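Local coordinates for nucleocapsid protein (Schmallenberg virus, PDB 4JNG) that encapsidates the viral genomic RNA, protecting it from nucleases and forming the helical nucleocapsid that serves as template for transcription and replication, at the interface of chains A and B. Residues are numbered along the deposited sequence; one frame, centred on the assembly and turned at random. Chains: chain A/B, Nucleocapsid protein.

The interface of chains A and B. Residues chain A 4-5, 7; chain B 46, 49-50, 53, 64.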
loop_
_atom_site.group_PDB
_atom_site.type_symbol
_atom_site.label_atom_id
_atom_site.label_comp_id
_atom_site.label_asym_id
_atom_site.label_seq_id
_atom_site.Cartn_x
_atom_site.Cartn_y
_atom_site.Cartn_z
ATOM N N GLN A 4 5.360 -18.365 6.510
ATOM C CA GLN A 4 5.887 -19.701 6.936
ATOM C C GLN A 4 7.408 -19.679 7.104
ATOM O O GLN A 4 8.129 -18.928 6.440
ATOM C CB GLN A 4 5.425 -20.798 5.967
ATOM C CG GLN A 4 6.263 -22.066 5.845
ATOM C CD GLN A 4 5.769 -23.194 6.726
ATOM O OE1 GLN A 4 5.932 -23.169 7.947
ATOM N NE2 GLN A 4 5.174 -24.208 6.105
ATOM N N PHE A 5 7.865 -20.548 7.992
ATOM C CA PHE A 5 9.168 -20.421 8.645
ATOM C C PHE A 5 10.206 -21.388 8.096
ATOM O O PHE A 5 11.306 -21.478 8.619
ATOM C CB PHE A 5 8.971 -20.674 10.132
ATOM C CG PHE A 5 7.867 -19.854 10.737
ATOM C CD1 PHE A 5 7.910 -18.467 10.682
ATOM C CD2 PHE A 5 6.786 -20.464 11.363
ATOM C CE1 PHE A 5 6.897 -17.702 11.236
ATOM C CE2 PHE A 5 5.768 -19.706 11.919
ATOM C CZ PHE A 5 5.823 -18.322 11.856
ATOM N N PHE A 7 12.500 -22.660 4.910
ATOM C CA PHE A 7 13.059 -22.158 3.668
ATOM C C PHE A 7 13.921 -23.228 3.019
ATOM O O PHE A 7 14.785 -23.821 3.671
ATOM C CB PHE A 7 13.855 -20.886 3.952
ATOM C CG PHE A 7 13.025 -19.781 4.540
ATOM C CD1 PHE A 7 12.394 -18.858 3.720
ATOM C CD2 PHE A 7 12.859 -19.671 5.910
ATOM C CE1 PHE A 7 11.629 -17.842 4.258
ATOM C CE2 PHE A 7 12.091 -18.658 6.450
ATOM C CZ PHE A 7 11.481 -17.737 5.626
ATOM N N ASN B 46 17.019 -16.387 0.753
ATOM C CA ASN B 46 15.735 -16.136 1.397
ATOM C C ASN B 46 15.773 -15.113 2.517
ATOM O O ASN B 46 14.778 -14.913 3.208
ATOM C CB ASN B 46 15.167 -17.454 1.920
ATOM C CG ASN B 46 14.751 -18.372 0.801
ATOM O OD1 ASN B 46 13.837 -18.054 0.051
ATOM N ND2 ASN B 46 15.438 -19.497 0.663
ATOM N N LYS B 49 12.982 -12.566 2.264
ATOM C CA LYS B 49 11.723 -13.228 2.550
ATOM C C LYS B 49 11.534 -13.394 4.058
ATOM O O LYS B 49 10.500 -13.017 4.602
ATOM C CB LYS B 49 11.717 -14.600 1.872
ATOM C CG LYS B 49 10.343 -15.223 1.691
ATOM C CD LYS B 49 10.475 -16.602 1.058
ATOM C CE LYS B 49 9.529 -16.768 -0.116
ATOM N NZ LYS B 49 9.458 -18.189 -0.549
ATOM N N ALA B 50 12.550 -13.925 4.733
ATOM C CA ALA B 50 12.439 -14.237 6.164
ATOM C C ALA B 50 12.258 -12.989 7.022
ATOM O O ALA B 50 11.573 -13.021 8.032
ATOM C CB ALA B 50 13.631 -15.054 6.625
ATOM N N VAL B 53 8.646 -12.102 6.743
ATOM C CA VAL B 53 7.931 -13.038 7.606
ATOM C C VAL B 53 7.977 -12.585 9.071
ATOM O O VAL B 53 6.936 -12.534 9.748
ATOM C CB VAL B 53 8.520 -14.462 7.489
ATOM C CG1 VAL B 53 8.048 -15.347 8.634
ATOM C CG2 VAL B 53 8.165 -15.081 6.140
ATOM N N LEU B 64 13.318 -20.505 12.750
ATOM C CA LEU B 64 13.368 -20.450 11.296
ATOM C C LEU B 64 14.202 -21.613 10.784
ATOM O O LEU B 64 15.275 -21.889 11.310
ATOM C CB LEU B 64 13.999 -19.138 10.828
ATOM C CG LEU B 64 13.288 -17.829 11.164
ATOM C CD1 LEU B 64 14.152 -16.645 10.731
ATOM C CD2 LEU B 64 11.918 -17.758 10.510
#
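A:Phe7 meets the B helix 37-56 rim first, its ring tilted, with B:Lys49 at the edge and B:Ala50 and B:Asn46 above the rim on one side. The contact illustrates how an extended N-terminal arm links subunits of a nucleoprotein: the arm of chain A crosses to its neighbour and docks aromatic side chains between this helix and strand 61-66, in keeping with the role of the N-terminus in homo-oligomerisation.

Apolar packing carries most of the contact. The far end of the A:Phe7 ring reaches B:Ala50, whose CB lies above the ring plane and a little beyond the tip, 3.6 Å from CZ. On one flank, the aliphatic stem of B:Lys49 passes the ring edge, with CG in the ring plane and CD 3.6 Å from A:Phe7 CE1. That stem starts with CG opposite the backbone N (chi1 -161°), and a bend further out at chi3 carries the amino group NZ away from the ring. B:Asn46 runs antiparallel to the phenylalanine, its CB 3.6 Å from A:Phe7 CD1 and its amide tilted 40° to the ring. B:Leu64 reaches in from the strand; its CD2 methyl comes loosely near both aromatic rings, at 4.2 Å from A:Phe7 CE2.

A:Phe5 makes a second, slighter apolar contact, setting CD1 and CE1 beside the CG1 methyl of B:Val53. The other branch, CG2, faces the backbone carbonyl of A:Gln4.

Polar support comes from within the arm: A:Phe5 N donates a long hydrogen bond to the side-chain amide oxygen of A:Gln4, which probably helps to hold that side chain against its own backbone.

Separately, a van der Waals approach across the interface brings the carbonyl A:Phe5 O to 3.5 Å from B:Leu64 CA.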